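Local atomic coordinates of tapirin (Caldicellulosiruptor hydrothermalis, PDB entry 6N2C), a protein that binds cellulose and probably mediates attachment of this extremely thermophilic bacterium to plant biomass. Residues 181-191 against 461-469. Residues are numbered along the deposited sequence; the frame is centred on the assembly and turned at random.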
# COMPACT_ATOMS: atom_id res chain seq x y z
N PHE A 181 3.61 17.74 -2.92
CA PHE A 181 3.33 18.98 -2.21
C PHE A 181 2.72 20.02 -3.10
O PHE A 181 2.45 21.13 -2.62
CB PHE A 181 4.62 19.54 -1.65
CG PHE A 181 5.33 18.56 -0.78
CD1 PHE A 181 4.93 18.31 0.50
CD2 PHE A 181 6.36 17.78 -1.32
CE1 PHE A 181 5.57 17.35 1.25
CE2 PHE A 181 7.01 16.84 -0.57
CZ PHE A 181 6.61 16.62 0.72
N ASP A 182 2.44 19.67 -4.35
CA ASP A 182 1.76 20.54 -5.30
C ASP A 182 0.35 20.08 -5.57
O ASP A 182 0.09 19.13 -6.38
CB ASP A 182 2.57 20.60 -6.56
CG ASP A 182 2.01 21.54 -7.61
OD1 ASP A 182 0.83 21.90 -7.54
OD2 ASP A 182 2.80 21.84 -8.61
N PHE A 183 -0.61 20.80 -4.95
CA PHE A 183 -2.01 20.37 -5.09
C PHE A 183 -2.66 20.65 -6.40
O PHE A 183 -3.86 20.39 -6.57
CB PHE A 183 -2.80 20.69 -3.79
CG PHE A 183 -2.41 19.81 -2.68
CD1 PHE A 183 -3.07 18.58 -2.51
CD2 PHE A 183 -1.27 20.09 -1.94
CE1 PHE A 183 -2.60 17.70 -1.57
CE2 PHE A 183 -0.83 19.24 -0.96
CZ PHE A 183 -1.53 17.99 -0.84
N THR A 184 -1.92 21.19 -7.40
CA THR A 184 -2.45 21.22 -8.73
C THR A 184 -2.20 19.87 -9.50
O THR A 184 -2.57 19.77 -10.73
CB THR A 184 -1.84 22.35 -9.62
OG1 THR A 184 -0.47 22.06 -9.88
CG2 THR A 184 -2.02 23.70 -8.93
N THR A 185 -1.61 18.91 -8.82
CA THR A 185 -1.33 17.57 -9.40
C THR A 185 -2.24 16.47 -8.84
O THR A 185 -1.96 15.30 -8.99
CB THR A 185 0.15 17.15 -9.22
OG1 THR A 185 0.44 16.85 -7.86
CG2 THR A 185 1.06 18.27 -9.71
N TYR A 186 -3.30 16.89 -8.14
CA TYR A 186 -4.24 15.94 -7.50
C TYR A 186 -5.55 15.88 -8.19
O TYR A 186 -6.22 16.92 -8.41
CB TYR A 186 -4.42 16.25 -5.99
CG TYR A 186 -3.25 15.83 -5.10
CD1 TYR A 186 -2.04 16.49 -5.16
CD2 TYR A 186 -3.40 14.85 -4.18
CE1 TYR A 186 -0.97 16.14 -4.36
CE2 TYR A 186 -2.38 14.53 -3.31
CZ TYR A 186 -1.16 15.17 -3.41
OH TYR A 186 -0.13 14.82 -2.57
N GLY A 187 -6.02 14.68 -8.51
CA GLY A 187 -7.28 14.52 -9.14
C GLY A 187 -8.44 14.38 -8.17
O GLY A 187 -9.58 14.78 -8.48
N LEU A 188 -8.16 13.80 -7.01
CA LEU A 188 -9.18 13.59 -5.93
C LEU A 188 -8.49 13.92 -4.61
O LEU A 188 -7.37 13.45 -4.29
CB LEU A 188 -9.77 12.12 -5.93
CG LEU A 188 -10.33 11.67 -7.25
CD1 LEU A 188 -10.62 10.20 -7.16
CD2 LEU A 188 -11.55 12.43 -7.67
N PHE A 189 -9.18 14.75 -3.80
CA PHE A 189 -8.67 15.09 -2.45
C PHE A 189 -9.84 15.17 -1.52
O PHE A 189 -10.85 15.80 -1.86
CB PHE A 189 -8.04 16.43 -2.52
CG PHE A 189 -7.54 16.93 -1.23
CD1 PHE A 189 -8.43 17.49 -0.31
CD2 PHE A 189 -6.20 16.97 -0.95
CE1 PHE A 189 -7.95 18.05 0.91
CE2 PHE A 189 -5.72 17.49 0.29
CZ PHE A 189 -6.59 17.97 1.23
N SER A 190 -9.70 14.55 -0.34
CA SER A 190 -10.71 14.79 0.69
C SER A 190 -10.04 14.94 2.04
O SER A 190 -9.16 14.14 2.34
CB SER A 190 -11.72 13.64 0.75
OG SER A 190 -12.65 13.85 1.86
N SER A 191 -10.49 15.92 2.85
CA SER A 191 -10.09 15.97 4.22
C SER A 191 -10.88 15.06 5.11
O SER A 191 -10.63 15.10 6.32
CB SER A 191 -10.13 17.35 4.78
OG SER A 191 -9.38 18.24 4.04
N PHE A 461 1.78 18.49 6.67
CA PHE A 461 1.16 17.95 5.44
C PHE A 461 -0.24 17.55 5.67
O PHE A 461 -0.51 16.73 6.54
CB PHE A 461 1.97 16.74 4.93
CG PHE A 461 1.48 16.24 3.61
CD1 PHE A 461 1.92 16.81 2.41
CD2 PHE A 461 0.58 15.18 3.55
CE1 PHE A 461 1.43 16.37 1.21
CE2 PHE A 461 0.14 14.72 2.32
CZ PHE A 461 0.53 15.29 1.15
N PRO A 462 -1.19 18.04 4.90
CA PRO A 462 -1.04 18.78 3.64
C PRO A 462 -1.26 20.31 3.77
O PRO A 462 -1.19 21.05 2.77
CB PRO A 462 -2.12 18.15 2.81
CG PRO A 462 -3.26 17.93 3.78
CD PRO A 462 -2.53 17.46 5.02
N THR A 463 -1.61 20.74 4.99
CA THR A 463 -2.09 22.13 5.08
C THR A 463 -1.08 23.26 4.86
O THR A 463 -1.54 24.40 4.68
CB THR A 463 -2.85 22.41 6.42
OG1 THR A 463 -1.96 22.28 7.50
CG2 THR A 463 -4.02 21.52 6.59
N ASN A 464 0.24 23.03 4.86
CA ASN A 464 1.13 24.03 4.40
C ASN A 464 0.84 24.44 2.96
O ASN A 464 1.09 25.58 2.58
CB ASN A 464 2.61 23.59 4.48
CG ASN A 464 3.24 23.92 5.81
OD1 ASN A 464 2.60 23.85 6.88
ND2 ASN A 464 4.63 24.12 5.77
N TRP A 465 0.31 23.51 2.14
CA TRP A 465 0.12 23.70 0.71
C TRP A 465 -1.33 23.74 0.18
O TRP A 465 -1.60 24.15 -0.97
CB TRP A 465 0.96 22.59 -0.02
CG TRP A 465 2.38 22.66 0.36
CD1 TRP A 465 3.30 23.50 -0.11
CD2 TRP A 465 3.05 21.86 1.39
NE1 TRP A 465 4.51 23.26 0.52
CE2 TRP A 465 4.37 22.27 1.44
CE3 TRP A 465 2.63 20.84 2.26
CZ2 TRP A 465 5.31 21.69 2.31
CZ3 TRP A 465 3.50 20.29 3.14
CH2 TRP A 465 4.85 20.73 3.19
N ILE A 466 -2.27 23.28 0.96
CA ILE A 466 -3.65 23.29 0.56
C ILE A 466 -4.48 23.65 1.77
O ILE A 466 -4.48 22.96 2.80
CB ILE A 466 -4.16 21.98 -0.17
CG1 ILE A 466 -5.58 22.17 -0.61
CG2 ILE A 466 -3.99 20.73 0.65
CD1 ILE A 466 -6.18 21.16 -1.55
N ARG A 467 -5.31 24.68 1.62
CA ARG A 467 -5.97 25.33 2.80
C ARG A 467 -7.40 25.59 2.41
O ARG A 467 -7.75 26.75 2.04
CB ARG A 467 -5.26 26.63 3.15
CG ARG A 467 -3.85 26.35 3.58
CD ARG A 467 -3.09 27.56 4.00
NE ARG A 467 -1.72 27.25 4.17
CZ ARG A 467 -0.76 28.16 4.38
NH1 ARG A 467 -1.08 29.45 4.65
NH2 ARG A 467 0.52 27.78 4.35
N LEU A 468 -8.26 24.58 2.54
CA LEU A 468 -9.63 24.75 2.13
C LEU A 468 -10.39 25.74 3.01
O LEU A 468 -11.37 26.33 2.59
CB LEU A 468 -10.35 23.43 1.94
CG LEU A 468 -9.69 22.51 0.89
CD1 LEU A 468 -10.38 21.14 0.83
CD2 LEU A 468 -9.56 23.18 -0.47
N ASP A 469 -9.89 25.99 4.22
CA ASP A 469 -10.49 27.02 5.08
C ASP A 469 -10.25 28.41 4.58
O ASP A 469 -10.87 29.35 5.14
CB ASP A 469 -10.00 26.88 6.52
CG ASP A 469 -10.64 25.70 7.26
OD1 ASP A 469 -11.64 25.11 6.80
OD2 ASP A 469 -10.19 25.41 8.36
O HOH W 1 -0.09 23.12 -3.50
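F181 and W465 form an edge-to-face pair: CD1 at the rim of the phenyl ring comes within 3.6 Å of W465 CZ3, over the indole face, with the planes inclined at 58°. F181 CB also lies over the five-membered ring as a CH-pi contact, the two side chains running side by side in the same direction. Replacing W465 with an alanine is likely to leave that edge of F181 without the indole face and E572 without the NE1 donor it accepts from. I466 CG2 sits over the centre of the F183 ring, 3.6 Å from the centroid, while CD1 covers a face of F189; CG1 anti to the backbone N (chi1 -176°) spreads the two methyls between these rings. The opposite face of F183 is covered by Y186 CE1, and F183 CZ meets P462 CB at 3.7 Å. F189 and Y186 belong to strand 186-190 of the parallel beta-helix; the loop after helix 451-457 packs against the outside of this solenoid through P462, I466 and L468. F461 completes the aromatic cluster, its CD1 3.9 Å from F181 CE1 and its CZ against F183 CZ, both obliquely; its edge meets Y186 OH, which is hydrogen-bonded to I180 O. P462, preceded by a cis peptide, accepts through its O from W465 N and I466 N, fixing the turn that presents both side chains. A water accepts from F183 N, and D182 OD1 closes an Asx turn with T184 N (2.8 Å).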